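Local coordinates for protein aminoacyltransferase FemA (Staphylococcus aureus, PDB 1LRZ) that adds glycines 2 and 3 of the pentaglycine interpeptide bridge of staphylococcal peptidoglycan, taking them from glycyl-tRNA(Gly), at residues G28-E31 / L32-E36; H280-R283 / D284-Q287. One frame throughout, in Å; residues are numbered along the deposited sequence.

Contact 1 of 2, residues G28-E31 / L32-E36; sequences GHYE and LKLAE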
ATOM      1  N   GLY A  28       0.029 -17.248  -2.137  1.00 19.00           N
ATOM      2  CA  GLY A  28       0.893 -16.689  -3.161  1.00 18.98           C
ATOM      3  C   GLY A  28       2.297 -16.415  -2.632  1.00 19.91           C
ATOM      4  O   GLY A  28       3.284 -16.635  -3.336  1.00 21.30           O
ATOM      5  N   HIS A  29       2.408 -15.936  -1.394  1.00 19.37           N
ATOM      6  CA  HIS A  29       3.737 -15.662  -0.842  1.00 19.69           C
ATOM      7  C   HIS A  29       4.440 -16.989  -0.551  1.00 19.43           C
ATOM      8  O   HIS A  29       5.656 -17.100  -0.718  1.00 19.77           O
ATOM      9  CB  HIS A  29       3.645 -14.819   0.434  1.00 21.47           C
ATOM     10  CG  HIS A  29       4.956 -14.240   0.865  1.00 25.98           C
ATOM     11  ND1 HIS A  29       5.629 -14.661   1.993  1.00 27.73           N
ATOM     12  CD2 HIS A  29       5.720 -13.266   0.317  1.00 22.43           C
ATOM     13  CE1 HIS A  29       6.745 -13.969   2.123  1.00 24.18           C
ATOM     14  NE2 HIS A  29       6.825 -13.117   1.118  1.00 25.55           N
ATOM     15  N   TYR A  30       3.661 -17.988  -0.132  1.00 18.71           N
ATOM     16  CA  TYR A  30       4.177 -19.328   0.155  1.00 22.14           C
ATOM     17  C   TYR A  30       4.820 -19.899  -1.105  1.00 23.03           C
ATOM     18  O   TYR A  30       5.946 -20.411  -1.072  1.00 22.51           O
ATOM     19  CB  TYR A  30       3.033 -20.250   0.589  1.00 24.34           C
ATOM     20  CG  TYR A  30       3.395 -21.722   0.699  1.00 24.51           C
ATOM     21  CD1 TYR A  30       4.318 -22.165   1.644  1.00 26.27           C
ATOM     22  CD2 TYR A  30       2.770 -22.674  -0.109  1.00 28.71           C
ATOM     23  CE1 TYR A  30       4.613 -23.523   1.792  1.00 27.89           C
ATOM     24  CE2 TYR A  30       3.053 -24.044   0.030  1.00 29.58           C
ATOM     25  CZ  TYR A  30       3.976 -24.457   0.985  1.00 30.55           C
ATOM     26  OH  TYR A  30       4.254 -25.800   1.142  1.00 30.88           O
ATOM     27  N   GLU A  31       4.091 -19.809  -2.216  1.00 23.93           N
ATOM     28  CA  GLU A  31       4.579 -20.318  -3.491  1.00 24.87           C
ATOM     29  C   GLU A  31       5.775 -19.511  -3.980  1.00 24.20           C
ATOM     30  O   GLU A  31       6.699 -20.058  -4.584  1.00 24.37           O
ATOM     31  CB  GLU A  31       3.451 -20.313  -4.518  1.00 23.33           C
ATOM     32  CG  GLU A  31       2.266 -21.141  -4.063  1.00 31.01           C
ATOM     33  CD  GLU A  31       1.256 -21.390  -5.159  1.00 35.88           C
ATOM     34  OE1 GLU A  31       1.257 -20.629  -6.147  1.00 41.88           O
ATOM     35  OE2 GLU A  31       0.450 -22.340  -5.031  1.00 34.14           O
ATOM     36  N   LEU A  32       5.764 -18.211  -3.702  1.00 24.73           N
ATOM     37  CA  LEU A  32       6.870 -17.348  -4.090  1.00 25.55           C
ATOM     38  C   LEU A  32       8.155 -17.800  -3.387  1.00 27.45           C
ATOM     39  O   LEU A  32       9.177 -18.040  -4.030  1.00 26.85           O
ATOM     40  CB  LEU A  32       6.581 -15.894  -3.708  1.00 24.74           C
ATOM     41  CG  LEU A  32       7.767 -14.946  -3.897  1.00 25.66           C
ATOM     42  CD1 LEU A  32       8.244 -15.001  -5.336  1.00 29.44           C
ATOM     43  CD2 LEU A  32       7.357 -13.533  -3.542  1.00 32.09           C
ATOM     44  N   LYS A  33       8.100 -17.910  -2.063  1.00 25.49           N
ATOM     45  CA  LYS A  33       9.265 -18.324  -1.294  1.00 27.03           C
ATOM     46  C   LYS A  33       9.768 -19.706  -1.715  1.00 27.21           C
ATOM     47  O   LYS A  33      10.978 -19.929  -1.802  1.00 29.67           O
ATOM     48  CB  LYS A  33       8.936 -18.298   0.203  1.00 27.37           C
ATOM     49  CG  LYS A  33       8.789 -16.895   0.775  1.00 28.25           C
ATOM     50  CD  LYS A  33      10.114 -16.157   0.687  1.00 34.00           C
ATOM     51  CE  LYS A  33      10.086 -14.834   1.429  1.00 37.49           C
ATOM     52  NZ  LYS A  33      11.430 -14.179   1.393  1.00 41.51           N
ATOM     53  N   LEU A  34       8.844 -20.629  -1.976  1.00 26.44           N
ATOM     54  CA  LEU A  34       9.219 -21.970  -2.412  1.00 28.08           C
ATOM     55  C   LEU A  34       9.954 -21.853  -3.744  1.00 30.47           C
ATOM     56  O   LEU A  34      10.995 -22.474  -3.945  1.00 28.46           O
ATOM     57  CB  LEU A  34       7.982 -22.857  -2.595  1.00 28.46           C
ATOM     58  CG  LEU A  34       7.354 -23.442  -1.325  1.00 31.96           C
ATOM     59  CD1 LEU A  34       6.132 -24.277  -1.686  1.00 30.37           C
ATOM     60  CD2 LEU A  34       8.393 -24.295  -0.589  1.00 33.46           C
ATOM     61  N   ALA A  35       9.402 -21.043  -4.641  1.00 30.66           N
ATOM     62  CA  ALA A  35       9.995 -20.837  -5.952  1.00 34.11           C
ATOM     63  C   ALA A  35      11.395 -20.241  -5.835  1.00 33.83           C
ATOM     64  O   ALA A  35      12.279 -20.579  -6.616  1.00 35.40           O
ATOM     65  CB  ALA A  35       9.104 -19.928  -6.789  1.00 33.65           C
ATOM     66  N   GLU A  36      11.600 -19.357  -4.866  1.00 32.48           N
ATOM     67  CA  GLU A  36      12.909 -18.749  -4.696  1.00 33.24           C
ATOM     68  C   GLU A  36      13.853 -19.670  -3.929  1.00 33.02           C
ATOM     69  O   GLU A  36      14.963 -19.279  -3.585  1.00 34.44           O
ATOM     70  CB  GLU A  36      12.791 -17.391  -3.999  1.00 32.76           C
ATOM     71  CG  GLU A  36      11.956 -16.388  -4.797  1.00 37.72           C
ATOM     72  CD  GLU A  36      11.949 -14.988  -4.195  1.00 41.18           C
ATOM     73  OE1 GLU A  36      11.984 -14.870  -2.951  1.00 42.93           O
ATOM     74  OE2 GLU A  36      11.892 -14.003  -4.967  1.00 44.09           O
TER
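Tyr30 and Leu34, an i to i+4 pair one helical turn apart, make a CH-pi contact in which the methyl CD1 of Leu34 lies over one face of the phenol ring. The methyl is 3.7 Å from the centroid of the Tyr30 ring, 24° off the ring normal, and is offset toward the rim at the hydroxyl-bearing end: Leu34 CD1 comes to 3.4 Å from Tyr30 CZ. The tyrosine ring owes its place beside the next turn to a CG anti to the backbone N (chi1 171°), while Leu34 CG stands beside its own backbone N. A second i to i+4 CH-pi pair joins His29 and Lys33, whose side chains run alongside each other in the same direction. Lys33 CG sits over one face of the imidazole, and a bend at chi2 carries the chain on past the ring, bringing Lys33 CE to 3.5 Å from His29 CE1. Lys33 also makes a cation-pi contact with Tyr38.

The backbone bonds are those of a regular alpha-helix. Leu32 N, Lys33 N, Leu34 N and Ala35 N donate to the carbonyl oxygens of Gly28, His29, Tyr30 and Glu31; the straightest is Lys33 N to His29 O, 2.9 Å with an N-H...O angle of 173°. Glu36 N closes the last turn on Leu32 O, and Glu36 is where helical phi/psi end.

Helix 27-35 packs on the mixed sheet containing strands 39-46, 52-63 and 67-78: Tyr30 and Lys33 touch the first two, and His29 and Lys33 reach Asn73 of the third. His29, Leu32 and Ala35 meet helix 222-232, where Glu36 OE2 also bonds to Asn227. The chemistry implies a short helix held between sheet and helix, in which aliphatic carbon, including the lysine's methylenes, lies against ring faces, and the lysine's charge meets a third aromatic ring.

Contact 2 of 2, residues H280-R283 / D284-Q287; sequences HNKR and DNLQ
Arg283 CG stands anti to the backbone N (chi1 173°), and a bend at chi3 (64°) curls the guanidinium back beside Asp284, whose CG lies next to its own backbone N (chi1 -71°). The two side chains therefore run alongside each other in the same direction and form a salt bridge between adjacent residues of the helix. Arginine approaches side-on with two nitrogens, both spent on one oxygen: Asp284 OD1 is 2.9 Å from Arg283 NH1 and 3.1 Å from Arg283 NE. That oxygen lies in the guanidinium plane. NH1 reaches it on the syn side but well out of the carboxylate plane, and NE comes from above the same face. OD1 thus accepts from two donors, instead of each oxygen taking one nitrogen.

The other oxygen is held by water, which donates to Asp284 OD2 and to Asn281 OD1, 2.8 Å from each, linking residues three apart. His280 CA lies over the centre of one guanidinium face, while Asp284 OD1 is at its edge. The His280 imidazole puts an edge to the guanidinium, with Arg283 CZ in its plane, and its NE2 bonds to Pro274 O.

A further contact is between carbon atoms: the Lys282 chain, bent at chi2 and chi4, passes obliquely over Leu286, with Lys282 CE 3.9 Å from Leu286 CG. Beneath all this run ordinary i to i+4 backbone bonds, such as Asp284 N to His280 O at 3.1 Å.

Helix 277-307 forms with helix 245-272 one long antiparallel helical hairpin, a coiled-coil arm; His280 and Arg283 touch Ile270, and Leu286 meets Asp262 there. The result is a surface carboxylate engaged at both oxygens, one by arginine and one by water, with the arginine's charge probably largely balanced by its neighbour.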
ATOM      1  N   HIS A 280     -21.827  40.883 -23.242  1.00 27.05           N
ATOM      2  CA  HIS A 280     -20.428  41.210 -23.479  1.00 28.77           C
ATOM      3  C   HIS A 280     -19.566  40.392 -22.525  1.00 29.12           C
ATOM      4  O   HIS A 280     -18.532  39.852 -22.922  1.00 25.36           O
ATOM      5  CB  HIS A 280     -20.182  42.700 -23.240  1.00 32.33           C
ATOM      6  CG  HIS A 280     -20.691  43.580 -24.341  1.00 39.44           C
ATOM      7  ND1 HIS A 280     -20.068  43.674 -25.569  1.00 40.81           N
ATOM      8  CD2 HIS A 280     -21.758  44.413 -24.398  1.00 40.48           C
ATOM      9  CE1 HIS A 280     -20.726  44.528 -26.331  1.00 42.37           C
ATOM     10  NE2 HIS A 280     -21.756  44.991 -25.644  1.00 43.19           N
ATOM     11  N   ASN A 281     -19.997  40.307 -21.265  1.00 27.09           N
ATOM     12  CA  ASN A 281     -19.257  39.544 -20.267  1.00 26.30           C
ATOM     13  C   ASN A 281     -19.247  38.075 -20.640  1.00 23.41           C
ATOM     14  O   ASN A 281     -18.238  37.390 -20.452  1.00 22.42           O
ATOM     15  CB  ASN A 281     -19.871  39.718 -18.872  1.00 27.81           C
ATOM     16  CG  ASN A 281     -19.568  41.076 -18.273  1.00 29.84           C
ATOM     17  OD1 ASN A 281     -18.530  41.679 -18.565  1.00 26.18           O
ATOM     18  ND2 ASN A 281     -20.462  41.557 -17.415  1.00 27.97           N
ATOM     19  N   LYS A 282     -20.364  37.594 -21.180  1.00 22.55           N
ATOM     20  CA  LYS A 282     -20.458  36.193 -21.586  1.00 24.25           C
ATOM     21  C   LYS A 282     -19.481  35.866 -22.722  1.00 24.45           C
ATOM     22  O   LYS A 282     -18.830  34.817 -22.711  1.00 19.61           O
ATOM     23  CB  LYS A 282     -21.886  35.848 -22.010  1.00 25.65           C
ATOM     24  CG  LYS A 282     -22.060  34.386 -22.364  1.00 28.08           C
ATOM     25  CD  LYS A 282     -21.466  33.498 -21.277  1.00 30.79           C
ATOM     26  CE  LYS A 282     -21.646  32.017 -21.593  1.00 33.93           C
ATOM     27  NZ  LYS A 282     -23.086  31.650 -21.631  1.00 32.96           N
ATOM     28  N   ARG A 283     -19.382  36.767 -23.699  1.00 24.51           N
ATOM     29  CA  ARG A 283     -18.459  36.589 -24.821  1.00 24.19           C
ATOM     30  C   ARG A 283     -17.012  36.525 -24.298  1.00 24.73           C
ATOM     31  O   ARG A 283     -16.242  35.640 -24.684  1.00 25.53           O
ATOM     32  CB  ARG A 283     -18.602  37.760 -25.798  1.00 25.71           C
ATOM     33  CG  ARG A 283     -17.585  37.779 -26.930  1.00 29.10           C
ATOM     34  CD  ARG A 283     -17.424  39.200 -27.446  1.00 33.25           C
ATOM     35  NE  ARG A 283     -16.868  40.057 -26.401  1.00 39.55           N
ATOM     36  CZ  ARG A 283     -17.122  41.357 -26.264  1.00 40.79           C
ATOM     37  NH1 ARG A 283     -16.557  42.038 -25.272  1.00 41.61           N
ATOM     38  NH2 ARG A 283     -17.945  41.974 -27.102  1.00 38.12           N
ATOM     39  N   ASP A 284     -16.638  37.464 -23.427  1.00 23.53           N
ATOM     40  CA  ASP A 284     -15.291  37.482 -22.852  1.00 24.46           C
ATOM     41  C   ASP A 284     -15.004  36.191 -22.090  1.00 23.89           C
ATOM     42  O   ASP A 284     -13.895  35.662 -22.152  1.00 23.87           O
ATOM     43  CB  ASP A 284     -15.121  38.657 -21.884  1.00 26.42           C
ATOM     44  CG  ASP A 284     -15.060  39.995 -22.591  1.00 30.62           C
ATOM     45  OD1 ASP A 284     -15.048  40.020 -23.840  1.00 32.20           O
ATOM     46  OD2 ASP A 284     -15.018  41.026 -21.888  1.00 31.85           O
ATOM     47  N   ASN A 285     -16.004  35.709 -21.356  1.00 22.21           N
ATOM     48  CA  ASN A 285     -15.883  34.477 -20.577  1.00 21.50           C
ATOM     49  C   ASN A 285     -15.531  33.311 -21.513  1.00 22.92           C
ATOM     50  O   ASN A 285     -14.582  32.559 -21.270  1.00 21.63           O
ATOM     51  CB  ASN A 285     -17.208  34.207 -19.849  1.00 17.31           C
ATOM     52  CG  ASN A 285     -17.327  32.776 -19.342  1.00 23.79           C
ATOM     53  OD1 ASN A 285     -16.862  32.433 -18.241  1.00 27.90           O
ATOM     54  ND2 ASN A 285     -17.943  31.928 -20.146  1.00 19.62           N
ATOM     55  N   LEU A 286     -16.295  33.177 -22.594  1.00 23.58           N
ATOM     56  CA  LEU A 286     -16.083  32.105 -23.567  1.00 22.53           C
ATOM     57  C   LEU A 286     -14.760  32.227 -24.334  1.00 22.56           C
ATOM     58  O   LEU A 286     -14.061  31.230 -24.547  1.00 22.91           O
ATOM     59  CB  LEU A 286     -17.262  32.058 -24.547  1.00 21.42           C
ATOM     60  CG  LEU A 286     -18.608  31.653 -23.930  1.00 23.82           C
ATOM     61  CD1 LEU A 286     -19.712  31.767 -24.965  1.00 25.68           C
ATOM     62  CD2 LEU A 286     -18.531  30.233 -23.417  1.00 23.52           C
ATOM     63  N   GLN A 287     -14.407  33.446 -24.734  1.00 22.87           N
ATOM     64  CA  GLN A 287     -13.173  33.651 -25.477  1.00 22.89           C
ATOM     65  C   GLN A 287     -11.983  33.211 -24.635  1.00 23.81           C
ATOM     66  O   GLN A 287     -11.044  32.588 -25.133  1.00 19.14           O
ATOM     67  CB  GLN A 287     -13.008  35.122 -25.853  1.00 26.15           C
ATOM     68  CG  GLN A 287     -11.830  35.369 -26.782  1.00 26.98           C
ATOM     69  CD  GLN A 287     -11.896  34.492 -28.027  1.00 32.07           C
ATOM     70  OE1 GLN A 287     -11.029  33.639 -28.259  1.00 32.77           O
ATOM     71  NE2 GLN A 287     -12.936  34.687 -28.824  1.00 27.45           N
TER
HETATM   72  O   HOH W   1     -17.277  42.495 -20.964  1.00 46.13           O

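Overall arrangement
Both contacts join successive turns of one alpha-helix, with the same backbone pattern but different surroundings and no element in common. Contact 1, on the short helix 27-35, is partly buried against strands and a second helix in the body of the protein; contact 2 is a surface contact on the long helix 277-307, in the paired helical arm that projects from it. Their centres are about 64 Å apart, on opposite sides of the chain's centre. Side-chain chemistry follows the setting: contact 1 relies on carbon over aromatic faces, contact 2 on a salt bridge and a bridging water, with its one buried residue, Leu286, touching the partner helix.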